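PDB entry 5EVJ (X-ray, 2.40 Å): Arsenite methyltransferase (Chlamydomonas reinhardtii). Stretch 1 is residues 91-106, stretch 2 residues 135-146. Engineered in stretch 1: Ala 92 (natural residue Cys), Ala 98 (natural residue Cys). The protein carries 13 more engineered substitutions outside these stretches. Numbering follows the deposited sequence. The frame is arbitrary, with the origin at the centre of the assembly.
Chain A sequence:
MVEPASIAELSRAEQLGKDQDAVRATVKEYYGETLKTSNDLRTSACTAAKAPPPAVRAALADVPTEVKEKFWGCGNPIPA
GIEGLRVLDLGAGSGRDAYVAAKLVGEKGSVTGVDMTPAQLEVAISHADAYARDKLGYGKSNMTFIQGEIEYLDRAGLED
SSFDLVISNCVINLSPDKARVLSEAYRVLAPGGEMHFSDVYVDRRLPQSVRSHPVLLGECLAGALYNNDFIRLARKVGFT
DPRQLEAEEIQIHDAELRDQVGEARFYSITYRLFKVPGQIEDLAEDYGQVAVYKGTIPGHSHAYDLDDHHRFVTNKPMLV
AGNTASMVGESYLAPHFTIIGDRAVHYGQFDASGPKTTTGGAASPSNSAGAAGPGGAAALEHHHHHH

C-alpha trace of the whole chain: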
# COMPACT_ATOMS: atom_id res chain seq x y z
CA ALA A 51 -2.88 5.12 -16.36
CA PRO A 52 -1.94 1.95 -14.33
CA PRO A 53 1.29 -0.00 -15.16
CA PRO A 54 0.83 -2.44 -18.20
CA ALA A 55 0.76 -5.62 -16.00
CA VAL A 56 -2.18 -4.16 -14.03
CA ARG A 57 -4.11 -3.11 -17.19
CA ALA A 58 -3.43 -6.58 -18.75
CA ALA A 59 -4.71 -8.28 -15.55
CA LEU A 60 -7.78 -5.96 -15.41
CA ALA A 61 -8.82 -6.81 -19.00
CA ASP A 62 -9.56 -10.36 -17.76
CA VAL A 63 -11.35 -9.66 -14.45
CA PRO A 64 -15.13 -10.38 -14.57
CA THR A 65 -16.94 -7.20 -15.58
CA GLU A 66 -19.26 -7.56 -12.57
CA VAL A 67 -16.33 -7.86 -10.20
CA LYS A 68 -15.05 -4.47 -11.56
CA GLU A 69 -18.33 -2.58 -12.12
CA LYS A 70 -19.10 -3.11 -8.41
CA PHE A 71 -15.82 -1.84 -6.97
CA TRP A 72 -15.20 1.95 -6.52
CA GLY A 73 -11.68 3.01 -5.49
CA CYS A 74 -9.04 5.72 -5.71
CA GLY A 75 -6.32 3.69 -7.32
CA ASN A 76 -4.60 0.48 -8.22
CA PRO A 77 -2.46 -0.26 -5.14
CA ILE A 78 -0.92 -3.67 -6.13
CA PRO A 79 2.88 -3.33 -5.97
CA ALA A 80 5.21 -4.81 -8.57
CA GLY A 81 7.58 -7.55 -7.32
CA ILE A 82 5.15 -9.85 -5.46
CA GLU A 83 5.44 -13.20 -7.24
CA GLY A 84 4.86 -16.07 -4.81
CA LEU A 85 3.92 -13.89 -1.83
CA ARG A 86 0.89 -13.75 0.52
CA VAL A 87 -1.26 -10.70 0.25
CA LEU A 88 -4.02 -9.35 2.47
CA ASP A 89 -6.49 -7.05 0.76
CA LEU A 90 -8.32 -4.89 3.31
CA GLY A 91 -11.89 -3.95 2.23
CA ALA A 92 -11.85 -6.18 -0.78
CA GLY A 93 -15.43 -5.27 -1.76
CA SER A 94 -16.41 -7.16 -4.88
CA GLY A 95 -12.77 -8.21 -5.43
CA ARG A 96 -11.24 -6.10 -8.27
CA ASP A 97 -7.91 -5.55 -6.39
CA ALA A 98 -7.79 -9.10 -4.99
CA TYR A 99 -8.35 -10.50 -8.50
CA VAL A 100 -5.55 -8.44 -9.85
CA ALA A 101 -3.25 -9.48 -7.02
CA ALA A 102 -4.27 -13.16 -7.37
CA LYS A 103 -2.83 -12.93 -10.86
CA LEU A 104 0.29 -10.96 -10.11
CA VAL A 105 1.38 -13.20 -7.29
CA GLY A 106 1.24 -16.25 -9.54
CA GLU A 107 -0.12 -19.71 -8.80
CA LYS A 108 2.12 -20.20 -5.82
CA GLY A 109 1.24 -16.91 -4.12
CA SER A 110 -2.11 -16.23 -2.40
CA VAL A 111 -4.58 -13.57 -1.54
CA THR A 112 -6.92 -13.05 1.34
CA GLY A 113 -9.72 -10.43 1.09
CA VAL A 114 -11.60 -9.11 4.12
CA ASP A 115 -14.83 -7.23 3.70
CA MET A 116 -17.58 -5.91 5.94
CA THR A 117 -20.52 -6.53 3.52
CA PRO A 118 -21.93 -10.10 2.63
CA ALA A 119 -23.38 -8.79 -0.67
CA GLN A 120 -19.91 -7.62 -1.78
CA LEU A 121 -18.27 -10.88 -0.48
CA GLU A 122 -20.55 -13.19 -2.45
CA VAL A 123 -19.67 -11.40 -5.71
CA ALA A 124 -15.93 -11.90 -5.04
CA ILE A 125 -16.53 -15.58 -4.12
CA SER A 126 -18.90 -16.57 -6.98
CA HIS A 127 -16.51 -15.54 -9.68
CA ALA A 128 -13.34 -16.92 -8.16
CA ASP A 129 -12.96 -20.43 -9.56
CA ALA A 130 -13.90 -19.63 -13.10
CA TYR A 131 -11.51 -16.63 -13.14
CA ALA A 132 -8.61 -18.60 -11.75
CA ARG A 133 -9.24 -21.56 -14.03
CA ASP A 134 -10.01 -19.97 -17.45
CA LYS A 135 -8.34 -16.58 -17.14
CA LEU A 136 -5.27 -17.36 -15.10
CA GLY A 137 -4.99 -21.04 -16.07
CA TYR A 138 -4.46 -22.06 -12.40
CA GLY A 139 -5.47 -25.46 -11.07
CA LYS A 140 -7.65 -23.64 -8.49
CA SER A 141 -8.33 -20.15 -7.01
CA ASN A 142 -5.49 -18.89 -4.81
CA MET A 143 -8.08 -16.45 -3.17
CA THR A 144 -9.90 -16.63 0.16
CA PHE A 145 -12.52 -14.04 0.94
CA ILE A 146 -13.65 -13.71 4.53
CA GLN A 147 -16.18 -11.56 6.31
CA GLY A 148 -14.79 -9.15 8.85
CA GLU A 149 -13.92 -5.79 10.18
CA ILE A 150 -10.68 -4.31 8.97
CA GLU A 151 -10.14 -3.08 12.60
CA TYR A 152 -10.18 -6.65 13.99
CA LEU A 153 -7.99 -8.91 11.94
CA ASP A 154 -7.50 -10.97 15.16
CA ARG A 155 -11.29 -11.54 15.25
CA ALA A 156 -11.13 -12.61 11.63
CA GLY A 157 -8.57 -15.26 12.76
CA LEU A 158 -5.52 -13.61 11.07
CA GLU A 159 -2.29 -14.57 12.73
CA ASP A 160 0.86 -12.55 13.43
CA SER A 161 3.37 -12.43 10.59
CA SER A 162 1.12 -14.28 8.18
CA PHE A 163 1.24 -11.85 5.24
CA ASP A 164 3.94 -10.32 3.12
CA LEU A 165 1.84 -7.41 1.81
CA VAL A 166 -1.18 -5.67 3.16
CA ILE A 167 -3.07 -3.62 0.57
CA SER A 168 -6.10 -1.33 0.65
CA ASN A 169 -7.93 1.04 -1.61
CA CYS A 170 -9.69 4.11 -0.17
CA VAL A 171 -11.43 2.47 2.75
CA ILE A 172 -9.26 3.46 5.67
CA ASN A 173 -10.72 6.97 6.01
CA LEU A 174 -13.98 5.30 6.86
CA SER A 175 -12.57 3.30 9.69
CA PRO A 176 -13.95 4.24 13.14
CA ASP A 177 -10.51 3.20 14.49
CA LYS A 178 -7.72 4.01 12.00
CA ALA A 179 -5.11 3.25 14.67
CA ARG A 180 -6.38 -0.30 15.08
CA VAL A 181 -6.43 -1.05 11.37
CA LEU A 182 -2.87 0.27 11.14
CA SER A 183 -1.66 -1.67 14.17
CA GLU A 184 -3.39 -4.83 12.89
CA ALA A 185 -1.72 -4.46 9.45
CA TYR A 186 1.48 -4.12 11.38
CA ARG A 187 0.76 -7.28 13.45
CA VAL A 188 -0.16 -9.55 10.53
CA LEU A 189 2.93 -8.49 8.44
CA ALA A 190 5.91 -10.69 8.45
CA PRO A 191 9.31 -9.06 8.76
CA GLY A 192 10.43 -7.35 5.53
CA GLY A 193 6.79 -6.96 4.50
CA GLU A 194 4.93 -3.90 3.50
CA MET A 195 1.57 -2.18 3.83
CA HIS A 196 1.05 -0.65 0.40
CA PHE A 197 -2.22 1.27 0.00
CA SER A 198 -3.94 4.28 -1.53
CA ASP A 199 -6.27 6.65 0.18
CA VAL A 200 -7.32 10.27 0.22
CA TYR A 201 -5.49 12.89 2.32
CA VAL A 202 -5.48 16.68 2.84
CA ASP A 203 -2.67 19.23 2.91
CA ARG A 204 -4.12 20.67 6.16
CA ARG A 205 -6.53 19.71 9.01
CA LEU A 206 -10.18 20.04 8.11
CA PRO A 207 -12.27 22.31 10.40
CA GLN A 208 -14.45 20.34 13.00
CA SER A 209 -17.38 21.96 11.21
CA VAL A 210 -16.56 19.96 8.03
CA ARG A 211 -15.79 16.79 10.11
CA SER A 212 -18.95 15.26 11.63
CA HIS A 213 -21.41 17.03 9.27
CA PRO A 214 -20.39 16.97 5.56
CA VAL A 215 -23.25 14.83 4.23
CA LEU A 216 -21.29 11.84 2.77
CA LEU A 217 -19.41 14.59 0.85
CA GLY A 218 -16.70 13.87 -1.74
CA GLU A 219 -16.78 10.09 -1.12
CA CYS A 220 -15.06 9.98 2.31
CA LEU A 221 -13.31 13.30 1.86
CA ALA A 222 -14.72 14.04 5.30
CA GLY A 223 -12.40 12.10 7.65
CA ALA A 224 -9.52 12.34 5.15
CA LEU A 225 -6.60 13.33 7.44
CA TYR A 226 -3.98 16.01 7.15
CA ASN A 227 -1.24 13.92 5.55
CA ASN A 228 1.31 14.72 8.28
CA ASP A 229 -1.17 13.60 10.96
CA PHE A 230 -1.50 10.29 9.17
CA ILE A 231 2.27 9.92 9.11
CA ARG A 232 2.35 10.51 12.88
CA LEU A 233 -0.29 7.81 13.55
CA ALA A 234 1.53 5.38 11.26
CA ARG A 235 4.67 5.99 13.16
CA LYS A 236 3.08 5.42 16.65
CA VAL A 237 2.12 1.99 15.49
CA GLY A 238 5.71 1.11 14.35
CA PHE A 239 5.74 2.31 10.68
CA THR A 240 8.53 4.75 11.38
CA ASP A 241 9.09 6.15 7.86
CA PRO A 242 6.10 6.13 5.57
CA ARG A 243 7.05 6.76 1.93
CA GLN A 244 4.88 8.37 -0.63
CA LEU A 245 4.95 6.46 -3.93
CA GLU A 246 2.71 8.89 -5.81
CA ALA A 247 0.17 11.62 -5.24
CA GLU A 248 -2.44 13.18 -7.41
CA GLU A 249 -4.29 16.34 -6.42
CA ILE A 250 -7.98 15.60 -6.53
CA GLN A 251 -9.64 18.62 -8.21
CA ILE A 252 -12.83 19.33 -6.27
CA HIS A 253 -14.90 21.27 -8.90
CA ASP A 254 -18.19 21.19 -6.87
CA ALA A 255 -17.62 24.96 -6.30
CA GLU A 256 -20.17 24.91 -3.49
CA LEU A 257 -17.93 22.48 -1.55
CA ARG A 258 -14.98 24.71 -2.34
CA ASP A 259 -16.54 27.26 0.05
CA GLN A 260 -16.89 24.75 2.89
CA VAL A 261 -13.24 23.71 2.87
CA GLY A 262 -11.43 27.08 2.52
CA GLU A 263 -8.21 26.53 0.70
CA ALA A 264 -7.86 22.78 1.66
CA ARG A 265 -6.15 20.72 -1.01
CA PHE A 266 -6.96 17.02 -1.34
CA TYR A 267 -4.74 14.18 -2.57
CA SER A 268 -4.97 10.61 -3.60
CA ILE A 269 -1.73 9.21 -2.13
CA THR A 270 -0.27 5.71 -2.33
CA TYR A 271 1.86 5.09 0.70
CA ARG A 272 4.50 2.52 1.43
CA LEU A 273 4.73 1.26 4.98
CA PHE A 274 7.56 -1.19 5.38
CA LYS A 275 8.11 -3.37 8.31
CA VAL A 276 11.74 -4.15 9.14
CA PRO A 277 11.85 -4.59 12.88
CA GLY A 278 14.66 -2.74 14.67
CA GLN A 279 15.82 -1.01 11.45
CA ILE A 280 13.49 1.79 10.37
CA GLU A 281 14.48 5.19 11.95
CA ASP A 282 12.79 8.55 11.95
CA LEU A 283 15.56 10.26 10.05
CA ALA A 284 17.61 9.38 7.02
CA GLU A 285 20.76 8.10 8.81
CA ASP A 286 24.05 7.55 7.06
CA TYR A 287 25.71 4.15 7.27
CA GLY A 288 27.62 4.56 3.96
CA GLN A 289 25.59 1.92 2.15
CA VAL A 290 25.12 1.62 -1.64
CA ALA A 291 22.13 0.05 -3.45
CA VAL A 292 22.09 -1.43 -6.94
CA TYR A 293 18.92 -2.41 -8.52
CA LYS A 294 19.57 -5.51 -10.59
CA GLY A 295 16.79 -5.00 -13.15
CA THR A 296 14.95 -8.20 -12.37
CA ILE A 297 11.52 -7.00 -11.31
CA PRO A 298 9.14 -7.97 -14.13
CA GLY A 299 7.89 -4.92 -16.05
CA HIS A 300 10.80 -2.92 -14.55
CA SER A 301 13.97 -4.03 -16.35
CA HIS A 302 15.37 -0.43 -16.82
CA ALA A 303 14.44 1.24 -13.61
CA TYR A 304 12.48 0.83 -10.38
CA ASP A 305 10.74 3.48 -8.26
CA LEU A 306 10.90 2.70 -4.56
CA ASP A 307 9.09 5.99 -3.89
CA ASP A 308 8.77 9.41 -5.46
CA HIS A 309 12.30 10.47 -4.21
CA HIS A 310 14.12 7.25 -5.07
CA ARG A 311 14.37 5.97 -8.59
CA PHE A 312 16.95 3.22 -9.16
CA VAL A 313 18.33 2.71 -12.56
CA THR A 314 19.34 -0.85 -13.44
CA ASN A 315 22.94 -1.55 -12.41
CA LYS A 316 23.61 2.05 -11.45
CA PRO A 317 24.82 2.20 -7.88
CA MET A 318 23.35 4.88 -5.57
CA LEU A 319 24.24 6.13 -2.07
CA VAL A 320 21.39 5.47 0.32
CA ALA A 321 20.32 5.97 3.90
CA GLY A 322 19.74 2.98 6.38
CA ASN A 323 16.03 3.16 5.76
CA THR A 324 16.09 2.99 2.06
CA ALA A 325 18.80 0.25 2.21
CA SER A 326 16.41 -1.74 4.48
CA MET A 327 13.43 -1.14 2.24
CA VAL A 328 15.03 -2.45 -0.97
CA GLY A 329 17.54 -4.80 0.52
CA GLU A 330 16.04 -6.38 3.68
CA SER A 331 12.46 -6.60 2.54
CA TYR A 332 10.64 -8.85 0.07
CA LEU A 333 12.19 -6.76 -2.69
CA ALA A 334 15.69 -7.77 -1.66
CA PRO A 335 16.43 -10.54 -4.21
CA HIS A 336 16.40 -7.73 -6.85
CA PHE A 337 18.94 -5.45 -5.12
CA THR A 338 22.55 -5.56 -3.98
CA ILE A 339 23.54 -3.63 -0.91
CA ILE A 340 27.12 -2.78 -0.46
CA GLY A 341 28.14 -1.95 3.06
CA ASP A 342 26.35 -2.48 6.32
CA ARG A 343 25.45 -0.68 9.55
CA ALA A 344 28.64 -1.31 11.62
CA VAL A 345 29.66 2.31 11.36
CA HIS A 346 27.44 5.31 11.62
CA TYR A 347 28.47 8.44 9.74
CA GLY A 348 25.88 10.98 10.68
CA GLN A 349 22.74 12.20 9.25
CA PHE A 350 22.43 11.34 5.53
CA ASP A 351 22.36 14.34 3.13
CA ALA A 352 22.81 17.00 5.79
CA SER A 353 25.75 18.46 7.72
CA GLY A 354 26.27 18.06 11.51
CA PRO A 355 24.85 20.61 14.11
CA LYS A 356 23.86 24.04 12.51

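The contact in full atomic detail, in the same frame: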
# COMPACT_ATOMS: atom_id res chain seq x y z
N GLY A 91 -10.70 -4.62 2.78
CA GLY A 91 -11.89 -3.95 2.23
C GLY A 91 -12.01 -4.39 0.80
O GLY A 91 -12.14 -3.58 -0.09
N ALA A 92 -11.96 -5.70 0.58
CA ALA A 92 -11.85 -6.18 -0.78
C ALA A 92 -13.06 -5.88 -1.63
O ALA A 92 -12.98 -5.94 -2.88
CB ALA A 92 -11.55 -7.66 -0.79
N GLY A 93 -14.19 -5.55 -1.00
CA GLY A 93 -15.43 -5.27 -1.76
C GLY A 93 -15.74 -6.47 -2.70
O GLY A 93 -15.66 -7.64 -2.33
N SER A 94 -16.05 -6.18 -3.93
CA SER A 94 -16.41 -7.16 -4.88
C SER A 94 -15.22 -7.90 -5.51
O SER A 94 -15.44 -8.84 -6.29
CB SER A 94 -17.18 -6.43 -6.00
OG SER A 94 -16.38 -5.43 -6.58
N GLY A 95 -14.00 -7.39 -5.29
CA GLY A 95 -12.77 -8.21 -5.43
C GLY A 95 -11.80 -7.75 -6.52
O GLY A 95 -10.77 -8.40 -6.74
N ARG A 96 -12.09 -6.62 -7.19
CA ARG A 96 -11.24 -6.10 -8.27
C ARG A 96 -9.75 -6.26 -7.86
O ARG A 96 -9.00 -6.98 -8.51
CB ARG A 96 -11.63 -4.61 -8.57
CG ARG A 96 -11.28 -3.97 -9.95
CD ARG A 96 -10.28 -2.83 -9.86
NE ARG A 96 -10.85 -1.48 -9.98
CZ ARG A 96 -10.38 -0.38 -9.38
NH1 ARG A 96 -9.33 -0.44 -8.56
NH2 ARG A 96 -10.99 0.78 -9.57
N ASP A 97 -9.35 -5.63 -6.75
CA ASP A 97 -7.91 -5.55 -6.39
C ASP A 97 -7.38 -6.94 -6.00
O ASP A 97 -6.24 -7.29 -6.30
CB ASP A 97 -7.59 -4.46 -5.29
CG ASP A 97 -7.78 -3.00 -5.81
OD1 ASP A 97 -7.82 -2.76 -7.05
OD2 ASP A 97 -7.86 -2.06 -4.97
N ALA A 98 -8.22 -7.74 -5.37
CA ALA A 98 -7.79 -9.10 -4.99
C ALA A 98 -7.62 -9.96 -6.24
O ALA A 98 -6.70 -10.81 -6.31
CB ALA A 98 -8.77 -9.71 -4.02
N TYR A 99 -8.45 -9.71 -7.27
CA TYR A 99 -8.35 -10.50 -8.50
C TYR A 99 -7.09 -10.14 -9.22
O TYR A 99 -6.35 -10.99 -9.67
CB TYR A 99 -9.55 -10.24 -9.40
CG TYR A 99 -10.76 -11.13 -9.09
CD1 TYR A 99 -11.19 -11.32 -7.77
CD2 TYR A 99 -11.47 -11.78 -10.11
CE1 TYR A 99 -12.30 -12.12 -7.46
CE2 TYR A 99 -12.61 -12.58 -9.79
CZ TYR A 99 -12.99 -12.76 -8.48
OH TYR A 99 -14.08 -13.54 -8.14
N VAL A 100 -6.77 -8.85 -9.24
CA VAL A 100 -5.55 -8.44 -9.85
C VAL A 100 -4.36 -9.01 -9.10
O VAL A 100 -3.40 -9.48 -9.71
CB VAL A 100 -5.46 -6.91 -9.87
CG1 VAL A 100 -4.06 -6.49 -10.34
CG2 VAL A 100 -6.59 -6.38 -10.75
N ALA A 101 -4.41 -8.95 -7.78
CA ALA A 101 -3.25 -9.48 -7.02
C ALA A 101 -3.08 -11.01 -7.24
O ALA A 101 -1.95 -11.54 -7.39
CB ALA A 101 -3.45 -9.16 -5.56
N ALA A 102 -4.22 -11.72 -7.24
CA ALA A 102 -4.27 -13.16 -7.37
C ALA A 102 -3.50 -13.51 -8.63
O ALA A 102 -2.75 -14.47 -8.65
CB ALA A 102 -5.70 -13.60 -7.48
N LYS A 103 -3.64 -12.70 -9.66
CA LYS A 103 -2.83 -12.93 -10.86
C LYS A 103 -1.36 -12.60 -10.66
O LYS A 103 -0.44 -13.38 -11.02
CB LYS A 103 -3.32 -12.08 -12.03
CG LYS A 103 -2.37 -12.31 -13.21
CD LYS A 103 -2.77 -11.57 -14.47
CE LYS A 103 -1.97 -12.10 -15.66
NZ LYS A 103 -0.48 -11.98 -15.42
N LEU A 104 -1.12 -11.42 -10.10
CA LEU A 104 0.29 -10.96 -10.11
C LEU A 104 1.15 -11.69 -9.15
O LEU A 104 2.38 -11.64 -9.28
CB LEU A 104 0.40 -9.41 -9.89
CG LEU A 104 -0.10 -8.56 -11.07
CD1 LEU A 104 0.13 -7.11 -10.75
CD2 LEU A 104 0.64 -8.94 -12.34
N VAL A 105 0.54 -12.33 -8.13
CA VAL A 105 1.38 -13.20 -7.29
C VAL A 105 1.65 -14.58 -7.86
O VAL A 105 2.40 -15.40 -7.22
CB VAL A 105 0.83 -13.43 -5.86
CG1 VAL A 105 0.67 -12.08 -5.17
CG2 VAL A 105 -0.49 -14.20 -5.91
N GLY A 106 1.05 -14.87 -9.03
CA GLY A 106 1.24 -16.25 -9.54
C GLY A 106 0.51 -17.36 -8.77
O GLY A 106 -0.14 -17.16 -7.71
N LYS A 135 -9.16 -17.76 -16.86
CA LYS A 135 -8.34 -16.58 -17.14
C LYS A 135 -6.90 -16.74 -16.70
O LYS A 135 -5.99 -16.36 -17.41
CB LYS A 135 -8.97 -15.30 -16.61
CG LYS A 135 -10.29 -14.96 -17.31
CD LYS A 135 -10.09 -15.02 -18.83
CE LYS A 135 -11.20 -14.31 -19.58
NZ LYS A 135 -12.46 -15.02 -19.30
N LEU A 136 -6.67 -17.29 -15.53
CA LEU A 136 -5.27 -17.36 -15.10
C LEU A 136 -4.65 -18.71 -15.45
O LEU A 136 -3.43 -18.84 -15.41
CB LEU A 136 -5.09 -17.02 -13.60
CG LEU A 136 -5.80 -15.69 -13.18
CD1 LEU A 136 -5.59 -15.36 -11.69
CD2 LEU A 136 -5.36 -14.55 -14.09
N GLY A 137 -5.48 -19.69 -15.83
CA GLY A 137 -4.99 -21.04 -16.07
C GLY A 137 -4.44 -21.70 -14.80
O GLY A 137 -3.57 -22.51 -14.91
N TYR A 138 -4.93 -21.35 -13.60
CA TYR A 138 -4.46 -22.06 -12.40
C TYR A 138 -5.28 -23.31 -12.20
O TYR A 138 -6.46 -23.35 -12.59
CB TYR A 138 -4.60 -21.25 -11.12
CG TYR A 138 -3.84 -19.95 -11.01
CD1 TYR A 138 -2.74 -19.66 -11.85
CD2 TYR A 138 -4.17 -19.04 -10.00
CE1 TYR A 138 -2.03 -18.46 -11.74
CE2 TYR A 138 -3.48 -17.83 -9.88
CZ TYR A 138 -2.42 -17.54 -10.74
OH TYR A 138 -1.77 -16.36 -10.60
N GLY A 139 -4.70 -24.31 -11.53
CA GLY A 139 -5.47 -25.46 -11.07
C GLY A 139 -6.70 -25.08 -10.28
O GLY A 139 -7.79 -25.58 -10.56
N LYS A 140 -6.53 -24.22 -9.28
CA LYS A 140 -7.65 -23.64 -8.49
C LYS A 140 -7.41 -22.17 -8.07
O LYS A 140 -6.29 -21.66 -8.17
CB LYS A 140 -7.87 -24.48 -7.24
CG LYS A 140 -6.56 -24.81 -6.53
CD LYS A 140 -6.77 -26.02 -5.65
CE LYS A 140 -5.75 -26.04 -4.53
NZ LYS A 140 -6.04 -24.93 -3.59
N SER A 141 -8.45 -21.50 -7.59
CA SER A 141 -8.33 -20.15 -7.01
C SER A 141 -7.26 -20.12 -5.90
O SER A 141 -7.21 -21.03 -5.04
CB SER A 141 -9.67 -19.73 -6.47
OG SER A 141 -9.56 -18.56 -5.69
N ASN A 142 -6.37 -19.12 -5.95
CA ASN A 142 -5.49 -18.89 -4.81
C ASN A 142 -6.07 -17.73 -3.91
O ASN A 142 -5.34 -17.13 -3.15
CB ASN A 142 -4.09 -18.63 -5.31
CG ASN A 142 -3.97 -17.41 -6.29
OD1 ASN A 142 -4.97 -16.85 -6.76
ND2 ASN A 142 -2.72 -16.96 -6.54
N MET A 143 -7.38 -17.47 -3.97
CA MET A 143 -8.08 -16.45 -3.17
C MET A 143 -9.00 -17.02 -2.08
O MET A 143 -9.62 -18.03 -2.26
CB MET A 143 -8.91 -15.53 -4.07
CG MET A 143 -8.08 -14.86 -5.15
SD MET A 143 -9.03 -13.71 -6.24
CE MET A 143 -9.34 -14.92 -7.52
N THR A 144 -9.10 -16.31 -0.98
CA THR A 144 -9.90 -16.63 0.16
C THR A 144 -10.51 -15.28 0.49
O THR A 144 -9.79 -14.28 0.69
CB THR A 144 -9.05 -17.10 1.36
OG1 THR A 144 -8.17 -18.18 0.97
CG2 THR A 144 -9.93 -17.56 2.57
N PHE A 145 -11.83 -15.22 0.49
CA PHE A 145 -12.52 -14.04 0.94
C PHE A 145 -13.18 -14.33 2.25
O PHE A 145 -13.85 -15.31 2.37
CB PHE A 145 -13.55 -13.69 -0.09
CG PHE A 145 -12.93 -13.26 -1.38
CD1 PHE A 145 -12.33 -11.98 -1.49
CD2 PHE A 145 -12.89 -14.12 -2.45
CE1 PHE A 145 -11.72 -11.60 -2.67
CE2 PHE A 145 -12.29 -13.75 -3.64
CZ PHE A 145 -11.73 -12.48 -3.76
N ILE A 146 -12.96 -13.50 3.26
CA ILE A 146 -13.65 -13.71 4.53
C ILE A 146 -14.36 -12.44 4.96
O ILE A 146 -14.00 -11.33 4.56
CB ILE A 146 -12.73 -14.25 5.64
CG1 ILE A 146 -11.71 -13.22 6.08
CG2 ILE A 146 -11.97 -15.49 5.17
CD1 ILE A 146 -10.43 -13.89 6.52

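The apolar centre of the contact lies where helix 96-104 of stretch 1 packs against strand 143-146 of stretch 2, the two running nearly antiparallel (155° between their N-to-C directions) with axes 9.9 Å apart at closest approach. Met 143 and Phe 145 alternate with Thr 144 and Ile 146 along the strand, so both point their CA-to-CB bonds toward the helix while Thr 144 and Ile 146 make no contact with it. Met 143 sits among the helix residues: its SD lies 3.6 Å from Ala 102 CB, 3.6 Å from Tyr 99 CD1 and 3.7 Å from Ala 98 O. Its methyl group covers one face of the Tyr 99 ring, with Met 143 CE 4.1 Å from the centroid of that ring and 14° off the normal, a CH-pi contact; the polarisable sulfur approaches the same ring obliquely. The CA-to-CB bond of Tyr 99 points sideways, but its ring extends nearer to the strand, and Tyr 99 CE1 meets Phe 145 CZ at 3.8 Å near the edge of the tyrosine ring.

Phe 145 carries the apolar surface toward the start of the helix. Its CE1 lies 3.8 Å from Ala 98 CB and 4.4 Å from Ala 92 CB; both alanines are engineered replacements for cysteine. Gly 95, at the N-cap position and the end of a type II' turn from Ala 92, brings its CA to 4.5 Å from Phe 145 CE1. An ideal CB on Gly 95 would crowd Tyr 99 CE1 at 3.1 Å, and its phi of 117° would also jam that CB against the preceding carbonyl oxygen.

Toward the other end of the helix, Leu 136 packs its CD1 3.8 Å from Lys 103 CA and its CD2 3.8 Å from Lys 103 CB, so Lys 103 meets the leucine with its CA and CB, although its CA-to-CB bond points away from stretch 2 overall.

The polar edge gathers around the last helical turn, where carbonyls lack the full set of amide partners found within a helix. Ala 102 O accepts two hydrogen bonds from stretch 2, one from Tyr 138 OH at 2.9 Å and a longer, nearly straight one from Asn 142 ND2 at 3.3 Å. The apolar flank of Val 105 adds a contact, CG2 to Asn 142 ND2 at 3.6 Å. Beyond it, Gly 106 leaves the helix with positive phi, and its O lies 2.8 Å from Asn 142 ND2. Asn 142 OD1, buried 3.4 Å from Ala 102 CB, has no polar partner.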